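Local coordinates for Tol-Pal system protein TolB (Acinetobacter baumannii, PDB 7MX5), which is the periplasmic component of the Tol-Pal system, which probably helps the outer membrane invaginate during cell division and maintain its integrity, at residues 359-372 / 384-397. Sequence-based numbering, arbitrary orientation. Where two conformers were deposited one is given.
Sequences MVVYATREGNRGLL and NLPSEQGEVREPAW
Leu372 and Leu385 form an antiparallel hydrogen-bonded pair, Leu372 N to Leu385 O at 3.1 Å and Leu385 N to Leu372 O at 2.6 Å, whereas strand 391-397 runs antiparallel to strand 359-366 at an axis separation of 6.0 Å and meets it mainly through side chains. From the neighbouring strand Leu372 reaches over to strand 391-397: its CG lies 3.7 Å from Val392 CG1, branched apolar chains suiting this buried interface, and its methyls slide past the ring of Pro395. The same ring's CB also touches Val361 CG1 at 3.8 Å, and compact Ala363 lets the chain at Arg393 come close. The Trp397 ring takes Met359 CB against CZ3 and CH2. Strands 359-366, 369-376 and 382-386 belong to one antiparallel blade of the TolB beta-propeller; after 386 the chain crosses to the neighbouring blade, where strand 391-397 pairs with strand 135-141. Where strand 369-372 passes closest to strand 391-397, at Gly370, a CB would collide with that of Glu391, so glycine suits the place. Arg369, bent at chi3 (-62°), offers one guanidinium face to the apolar Pro386 ring, whose CB lies 3.4 Å above the plane over its centre, while NH2 reaches Glu6. At the outer edge Arg365 NH2 bonds the syn lone pair of Glu391 OE1 at 2.9 Å; Arg393 joins this network through a long ion pair to OE1, and its NH2 salt-bridges Glu349.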
ATOM      1  N   MET A 359       4.388   6.407   1.264  1.00 35.59           N
ATOM      2  CA  MET A 359       3.003   6.465   0.829  1.00 29.57           C
ATOM      3  C   MET A 359       2.112   5.750   1.838  1.00 33.67           C
ATOM      4  O   MET A 359       2.584   4.989   2.687  1.00 33.04           O
ATOM      5  CB  MET A 359       2.829   5.829  -0.557  1.00 37.79           C
ATOM      6  CG  MET A 359       3.407   6.638  -1.707  1.00 39.41           C
ATOM      7  SD  MET A 359       2.500   8.160  -2.029  1.00 49.56           S
ATOM      8  CE  MET A 359       3.529   8.907  -3.289  1.00 40.84           C
ATOM      9  N   VAL A 360       0.812   6.003   1.732  1.00 28.41           N
ATOM     10  CA  VAL A 360      -0.182   5.327   2.561  1.00 29.65           C
ATOM     11  C   VAL A 360      -1.485   5.259   1.776  1.00 38.96           C
ATOM     12  O   VAL A 360      -1.890   6.231   1.133  1.00 36.16           O
ATOM     13  CB  VAL A 360      -0.369   6.036   3.921  1.00 29.12           C
ATOM     14  CG1 VAL A 360      -0.741   7.495   3.725  1.00 36.98           C
ATOM     15  CG2 VAL A 360      -1.419   5.322   4.761  1.00 39.06           C
ATOM     16  N   VAL A 361      -2.131   4.099   1.818  1.00 36.09           N
ATOM     17  CA  VAL A 361      -3.399   3.885   1.131  1.00 27.73           C
ATOM     18  C   VAL A 361      -4.493   3.711   2.175  1.00 30.63           C
ATOM     19  O   VAL A 361      -4.267   3.170   3.264  1.00 30.44           O
ATOM     20  CB  VAL A 361      -3.334   2.674   0.173  1.00 32.92           C
ATOM     21  CG1 VAL A 361      -3.140   1.378   0.948  1.00 23.83           C
ATOM     22  CG2 VAL A 361      -4.582   2.605  -0.702  1.00 35.85           C
ATOM     23  N   TYR A 362      -5.686   4.199   1.843  1.00 23.43           N
ATOM     24  CA  TYR A 362      -6.829   4.113   2.740  1.00 29.20           C
ATOM     25  C   TYR A 362      -8.101   4.214   1.914  1.00 32.19           C
ATOM     26  O   TYR A 362      -8.085   4.672   0.768  1.00 32.57           O
ATOM     27  CB  TYR A 362      -6.789   5.207   3.815  1.00 28.05           C
ATOM     28  CG  TYR A 362      -6.837   6.615   3.265  1.00 28.91           C
ATOM     29  CD1 TYR A 362      -5.710   7.201   2.702  1.00 27.70           C
ATOM     30  CD2 TYR A 362      -8.010   7.359   3.307  1.00 38.43           C
ATOM     31  CE1 TYR A 362      -5.749   8.487   2.197  1.00 42.23           C
ATOM     32  CE2 TYR A 362      -8.058   8.645   2.804  1.00 37.26           C
ATOM     33  CZ  TYR A 362      -6.925   9.204   2.252  1.00 37.31           C
ATOM     34  OH  TYR A 362      -6.968  10.484   1.747  1.00 48.25           O
ATOM     35  N   ALA A 363      -9.204   3.775   2.510  1.00 34.47           N
ATOM     36  CA  ALA A 363     -10.509   3.795   1.863  1.00 35.15           C
ATOM     37  C   ALA A 363     -11.316   4.978   2.376  1.00 35.94           C
ATOM     38  O   ALA A 363     -11.402   5.198   3.590  1.00 29.48           O
ATOM     39  CB  ALA A 363     -11.263   2.488   2.112  1.00 31.61           C
ATOM     40  N   THR A 364     -11.904   5.735   1.455  1.00 37.37           N
ATOM     41  CA  THR A 364     -12.705   6.901   1.803  1.00 38.83           C
ATOM     42  C   THR A 364     -13.797   7.067   0.751  1.00 36.40           C
ATOM     43  O   THR A 364     -13.966   6.222  -0.133  1.00 33.38           O
ATOM     44  CB  THR A 364     -11.824   8.152   1.922  1.00 37.92           C
ATOM     45  OG1 THR A 364     -12.642   9.286   2.240  1.00 43.66           O
ATOM     46  CG2 THR A 364     -11.091   8.413   0.617  1.00 31.16           C
ATOM     47  N   ARG A 365     -14.543   8.166   0.851  1.00 42.83           N
ATOM     48  CA  ARG A 365     -15.624   8.462  -0.081  1.00 42.46           C
ATOM     49  C   ARG A 365     -15.544   9.921  -0.495  1.00 35.46           C
ATOM     50  O   ARG A 365     -15.486  10.811   0.360  1.00 55.02           O
ATOM     51  CB  ARG A 365     -16.995   8.167   0.540  1.00 39.92           C
ATOM     52  CG  ARG A 365     -17.278   6.691   0.761  1.00 38.86           C
ATOM     53  CD  ARG A 365     -18.494   6.495   1.652  1.00 52.90           C
ATOM     54  NE  ARG A 365     -18.708   5.091   1.985  1.00 61.82           N
ATOM     55  CZ  ARG A 365     -19.723   4.640   2.708  1.00 47.14           C
ATOM     56  NH1 ARG A 365     -20.644   5.456   3.193  1.00 50.72           N
ATOM     57  NH2 ARG A 365     -19.817   3.335   2.950  1.00 44.43           N
ATOM     58  N   GLU A 366     -15.542  10.163  -1.803  1.00 49.90           N
ATOM     59  CA  GLU A 366     -15.532  11.508  -2.364  1.00 43.27           C
ATOM     60  C   GLU A 366     -16.683  11.616  -3.350  1.00 46.82           C
ATOM     61  O   GLU A 366     -16.763  10.828  -4.298  1.00 48.99           O
ATOM     62  CB  GLU A 366     -14.198  11.816  -3.049  1.00 45.48           C
ATOM     63  CG  GLU A 366     -13.826  13.287  -3.060  1.00 57.39           C
ATOM     64  CD  GLU A 366     -12.373  13.512  -3.423  1.00 57.59           C
ATOM     65  OE1 GLU A 366     -11.495  13.069  -2.653  1.00 60.39           O
ATOM     66  OE2 GLU A 366     -12.107  14.128  -4.477  1.00 56.39           O
ATOM     67  N   GLY A 367     -17.565  12.583  -3.129  1.00 41.15           N
ATOM     68  CA  GLY A 367     -18.781  12.640  -3.922  1.00 50.04           C
ATOM     69  C   GLY A 367     -19.654  11.443  -3.596  1.00 46.13           C
ATOM     70  O   GLY A 367     -19.871  11.106  -2.428  1.00 51.28           O
ATOM     71  N   ASN A 368     -20.154  10.780  -4.636  1.00 41.99           N
ATOM     72  CA  ASN A 368     -20.923   9.555  -4.478  1.00 44.33           C
ATOM     73  C   ASN A 368     -20.072   8.307  -4.674  1.00 40.64           C
ATOM     74  O   ASN A 368     -20.611   7.196  -4.684  1.00 52.88           O
ATOM     75  CB  ASN A 368     -22.102   9.543  -5.453  1.00 40.33           C
ATOM     76  CG  ASN A 368     -21.662   9.416  -6.901  1.00 49.81           C
ATOM     77  OD1 ASN A 368     -20.526   9.740  -7.248  1.00 41.32           O
ATOM     78  ND2 ASN A 368     -22.564   8.942  -7.753  1.00 43.29           N
ATOM     79  N   ARG A 369     -18.760   8.465  -4.821  1.00 41.52           N
ATOM     80  CA  ARG A 369     -17.866   7.368  -5.165  1.00 39.47           C
ATOM     81  C   ARG A 369     -17.190   6.822  -3.914  1.00 42.46           C
ATOM     82  O   ARG A 369     -16.697   7.590  -3.081  1.00 46.61           O
ATOM     83  CB  ARG A 369     -16.804   7.830  -6.165  1.00 35.04           C
ATOM     84  CG  ARG A 369     -17.318   8.048  -7.578  1.00 44.34           C
ATOM     85  CD  ARG A 369     -16.197   7.895  -8.595  1.00 51.97           C
ATOM     86  NE  ARG A 369     -15.142   8.883  -8.395  1.00 58.66           N
ATOM     87  CZ  ARG A 369     -14.271   9.247  -9.326  1.00 55.50           C
ATOM     88  NH1 ARG A 369     -14.297   8.723 -10.540  1.00 59.17           N
ATOM     89  NH2 ARG A 369     -13.347  10.157  -9.029  1.00 50.41           N
ATOM     90  N   GLY A 370     -17.173   5.498  -3.787  1.00 33.88           N
ATOM     91  CA  GLY A 370     -16.331   4.842  -2.808  1.00 39.70           C
ATOM     92  C   GLY A 370     -15.006   4.480  -3.445  1.00 39.72           C
ATOM     93  O   GLY A 370     -14.974   3.721  -4.418  1.00 47.40           O
ATOM     94  N   LEU A 371     -13.906   5.019  -2.923  1.00 32.69           N
ATOM     95  CA  LEU A 371     -12.631   4.953  -3.620  1.00 37.09           C
ATOM     96  C   LEU A 371     -11.499   4.676  -2.642  1.00 33.94           C
ATOM     97  O   LEU A 371     -11.644   4.808  -1.423  1.00 32.64           O
ATOM     98  CB  LEU A 371     -12.354   6.255  -4.381  1.00 34.19           C
ATOM     99  CG  LEU A 371     -12.454   7.560  -3.586  1.00 42.80           C
ATOM    100  CD1 LEU A 371     -11.110   7.957  -2.993  1.00 40.51           C
ATOM    101  CD2 LEU A 371     -12.998   8.673  -4.464  1.00 51.91           C
ATOM    102  N   LEU A 372     -10.355   4.296  -3.205  1.00 40.23           N
ATOM    103  CA  LEU A 372      -9.095   4.227  -2.483  1.00 29.00           C
ATOM    104  C   LEU A 372      -8.302   5.500  -2.743  1.00 43.28           C
ATOM    105  O   LEU A 372      -8.320   6.039  -3.854  1.00 37.81           O
ATOM    106  CB  LEU A 372      -8.272   3.012  -2.915  1.00 32.56           C
ATOM    107  CG  LEU A 372      -8.745   1.615  -2.510  1.00 32.82           C
ATOM    108  CD1 LEU A 372      -7.639   0.598  -2.750  1.00 29.24           C
ATOM    109  CD2 LEU A 372      -9.201   1.586  -1.060  1.00 33.44           C
ATOM    110  N   ASN A 384      -5.840   9.140  -6.262  1.00 45.01           N
ATOM    111  CA  ASN A 384      -7.164   8.554  -6.117  1.00 43.01           C
ATOM    112  C   ASN A 384      -7.300   7.313  -6.987  1.00 47.32           C
ATOM    113  O   ASN A 384      -6.896   7.310  -8.155  1.00 36.53           O
ATOM    114  CB  ASN A 384      -8.256   9.564  -6.472  1.00 49.58           C
ATOM    115  CG  ASN A 384      -8.512  10.555  -5.355  1.00 43.21           C
ATOM    116  OD1 ASN A 384      -8.333  10.239  -4.180  1.00 40.42           O
ATOM    117  ND2 ASN A 384      -8.935  11.760  -5.716  1.00 43.76           N
ATOM    118  N   LEU A 385      -7.876   6.261  -6.405  1.00 39.86           N
ATOM    119  CA  LEU A 385      -8.168   5.008  -7.099  1.00 49.50           C
ATOM    120  C   LEU A 385      -9.669   4.738  -7.014  1.00 43.74           C
ATOM    121  O   LEU A 385     -10.110   3.858  -6.263  1.00 39.03           O
ATOM    122  CB  LEU A 385      -7.382   3.841  -6.502  1.00 46.68           C
ATOM    123  CG  LEU A 385      -5.906   3.635  -6.860  1.00 47.08           C
ATOM    124  CD1 LEU A 385      -5.740   3.385  -8.353  1.00 45.30           C
ATOM    125  CD2 LEU A 385      -5.033   4.796  -6.399  1.00 51.60           C
ATOM    126  N   PRO A 386     -10.482   5.481  -7.762  1.00 45.48           N
ATOM    127  CA  PRO A 386     -11.928   5.264  -7.710  1.00 46.86           C
ATOM    128  C   PRO A 386     -12.348   4.017  -8.472  1.00 50.08           C
ATOM    129  O   PRO A 386     -11.670   3.544  -9.386  1.00 54.40           O
ATOM    130  CB  PRO A 386     -12.513   6.522  -8.366  1.00 52.53           C
ATOM    131  CG  PRO A 386     -11.364   7.454  -8.588  1.00 47.45           C
ATOM    132  CD  PRO A 386     -10.131   6.625  -8.617  1.00 40.26           C
ATOM    133  N   SER A 387     -13.493   3.485  -8.064  1.00 52.27           N
ATOM    134  CA  SER A 387     -14.137   2.393  -8.770  1.00 53.65           C
ATOM    135  C   SER A 387     -15.174   2.940  -9.742  1.00 58.75           C
ATOM    136  O   SER A 387     -15.692   4.047  -9.578  1.00 57.52           O
ATOM    137  CB  SER A 387     -14.797   1.427  -7.783  1.00 58.57           C
ATOM    138  OG  SER A 387     -15.283   0.272  -8.446  1.00 58.54           O
ATOM    139  N   GLU A 388     -15.467   2.150 -10.776  1.00 64.37           N
ATOM    140  CA  GLU A 388     -16.526   2.531 -11.702  1.00 66.65           C
ATOM    141  C   GLU A 388     -17.898   2.400 -11.056  1.00 69.66           C
ATOM    142  O   GLU A 388     -18.810   3.171 -11.375  1.00 72.47           O
ATOM    143  CB  GLU A 388     -16.450   1.681 -12.969  1.00 85.65           C
ATOM    144  CG  GLU A 388     -15.278   2.022 -13.870  1.00 78.66           C
ATOM    145  CD  GLU A 388     -15.592   1.824 -15.339  1.00 83.45           C
ATOM    146  OE1 GLU A 388     -16.780   1.923 -15.715  1.00 88.16           O
ATOM    147  OE2 GLU A 388     -14.654   1.567 -16.121  1.00 85.49           O
ATOM    148  N   GLN A 389     -18.058   1.441 -10.147  1.00 70.18           N
ATOM    149  CA  GLN A 389     -19.317   1.246  -9.447  0.50 66.92           C
ATOM    150  C   GLN A 389     -19.037   0.583  -8.108  1.00 58.53           C
ATOM    151  O   GLN A 389     -18.097  -0.203  -7.964  1.00 50.79           O
ATOM    152  CB  GLN A 389     -20.304   0.410 -10.272  0.50 69.07           C
ATOM    153  CG  GLN A 389     -19.772  -0.943 -10.712  0.50 65.28           C
ATOM    154  CD  GLN A 389     -18.956  -0.866 -11.987  0.50 67.27           C
ATOM    155  OE1 GLN A 389     -19.266  -0.092 -12.893  0.50 65.39           O
ATOM    156  NE2 GLN A 389     -17.904  -1.674 -12.064  0.50 70.22           N
ATOM    157  N   GLY A 390     -19.861   0.925  -7.121  1.00 62.60           N
ATOM    158  CA  GLY A 390     -19.673   0.394  -5.787  1.00 51.66           C
ATOM    159  C   GLY A 390     -18.610   1.157  -5.016  1.00 48.59           C
ATOM    160  O   GLY A 390     -18.260   2.299  -5.334  1.00 55.55           O
ATOM    161  N   GLU A 391     -18.085   0.503  -3.982  1.00 38.03           N
ATOM    162  CA  GLU A 391     -17.075   1.095  -3.120  1.00 45.23           C
ATOM    163  C   GLU A 391     -15.898   0.143  -2.965  1.00 38.76           C
ATOM    164  O   GLU A 391     -16.028  -1.074  -3.117  1.00 38.27           O
ATOM    165  CB  GLU A 391     -17.647   1.449  -1.738  1.00 39.74           C
ATOM    166  CG  GLU A 391     -18.080   0.245  -0.917  1.00 47.74           C
ATOM    167  CD  GLU A 391     -18.725   0.639   0.397  1.00 48.87           C
ATOM    168  OE1 GLU A 391     -18.420   1.739   0.903  1.00 51.02           O
ATOM    169  OE2 GLU A 391     -19.538  -0.151   0.924  1.00 56.54           O
ATOM    170  N   VAL A 392     -14.738   0.721  -2.661  1.00 34.66           N
ATOM    171  CA  VAL A 392     -13.507  -0.021  -2.418  1.00 38.37           C
ATOM    172  C   VAL A 392     -13.167   0.106  -0.940  1.00 33.80           C
ATOM    173  O   VAL A 392     -13.158   1.217  -0.395  1.00 42.51           O
ATOM    174  CB  VAL A 392     -12.352   0.494  -3.293  1.00 42.86           C
ATOM    175  CG1 VAL A 392     -11.400  -0.638  -3.632  1.00 33.72           C
ATOM    176  CG2 VAL A 392     -12.897   1.144  -4.556  1.00 44.08           C
ATOM    177  N   ARG A 393     -12.891  -1.024  -0.293  1.00 34.21           N
ATOM    178  CA  ARG A 393     -12.692  -1.047   1.149  1.00 39.75           C
ATOM    179  C   ARG A 393     -11.496  -1.914   1.509  1.00 30.07           C
ATOM    180  O   ARG A 393     -11.103  -2.817   0.765  1.00 33.05           O
ATOM    181  CB  ARG A 393     -13.939  -1.564   1.883  1.00 36.96           C
ATOM    182  CG  ARG A 393     -15.244  -0.935   1.425  1.00 46.96           C
ATOM    183  CD  ARG A 393     -15.497   0.371   2.151  1.00 33.85           C
ATOM    184  NE  ARG A 393     -15.228   0.253   3.578  1.00 36.86           N
ATOM    185  CZ  ARG A 393     -16.165   0.217   4.515  1.00 49.42           C
ATOM    186  NH1 ARG A 393     -17.450   0.296   4.208  1.00 48.53           N
ATOM    187  NH2 ARG A 393     -15.806   0.099   5.789  1.00 48.16           N
ATOM    188  N   GLU A 394     -10.923  -1.618   2.677  1.00 33.62           N
ATOM    189  CA  GLU A 394      -9.899  -2.413   3.348  1.00 28.37           C
ATOM    190  C   GLU A 394      -8.701  -2.703   2.451  1.00 31.33           C
ATOM    191  O   GLU A 394      -8.459  -3.866   2.102  1.00 32.59           O
ATOM    192  CB  GLU A 394     -10.510  -3.721   3.854  1.00 35.50           C
ATOM    193  CG  GLU A 394     -11.076  -3.629   5.262  1.00 37.67           C
ATOM    194  CD  GLU A 394     -12.039  -4.757   5.582  1.00 43.67           C
ATOM    195  OE1 GLU A 394     -12.667  -5.294   4.643  1.00 33.06           O
ATOM    196  OE2 GLU A 394     -12.169  -5.108   6.774  1.00 39.78           O
ATOM    197  N   PRO A 395      -7.923  -1.694   2.070  1.00 27.99           N
ATOM    198  CA  PRO A 395      -6.723  -1.951   1.270  1.00 31.55           C
ATOM    199  C   PRO A 395      -5.587  -2.491   2.125  1.00 26.80           C
ATOM    200  O   PRO A 395      -5.527  -2.288   3.339  1.00 35.96           O
ATOM    201  CB  PRO A 395      -6.379  -0.571   0.702  1.00 41.19           C
ATOM    202  CG  PRO A 395      -6.872   0.374   1.739  1.00 33.97           C
ATOM    203  CD  PRO A 395      -8.111  -0.255   2.331  1.00 32.88           C
ATOM    204  N   ALA A 396      -4.672  -3.193   1.459  1.00 31.16           N
ATOM    205  CA  ALA A 396      -3.501  -3.755   2.128  1.00 32.81           C
ATOM    206  C   ALA A 396      -2.346  -3.764   1.137  1.00 37.53           C
ATOM    207  O   ALA A 396      -2.332  -4.576   0.207  1.00 31.38           O
ATOM    208  CB  ALA A 396      -3.785  -5.159   2.655  1.00 27.82           C
ATOM    209  N   TRP A 397      -1.388  -2.862   1.335  1.00 34.44           N
ATOM    210  CA  TRP A 397      -0.222  -2.792   0.466  1.00 30.24           C
ATOM    211  C   TRP A 397       0.691  -3.985   0.717  1.00 34.51           C
ATOM    212  O   TRP A 397       1.067  -4.261   1.860  1.00 32.05           O
ATOM    213  CB  TRP A 397       0.534  -1.486   0.705  1.00 36.25           C
ATOM    214  CG  TRP A 397       1.221  -0.935  -0.510  1.00 42.53           C
ATOM    215  CD1 TRP A 397       2.035  -1.614  -1.372  1.00 33.78           C
ATOM    216  CD2 TRP A 397       1.163   0.413  -0.991  1.00 33.04           C
ATOM    217  NE1 TRP A 397       2.483  -0.771  -2.361  1.00 39.40           N
ATOM    218  CE2 TRP A 397       1.962   0.479  -2.150  1.00 36.20           C
ATOM    219  CE3 TRP A 397       0.511   1.571  -0.556  1.00 32.94           C
ATOM    220  CZ2 TRP A 397       2.126   1.656  -2.879  1.00 43.39           C
ATOM    221  CZ3 TRP A 397       0.675   2.739  -1.280  1.00 33.36           C
ATOM    222  CH2 TRP A 397       1.476   2.771  -2.429  1.00 39.76           C
TER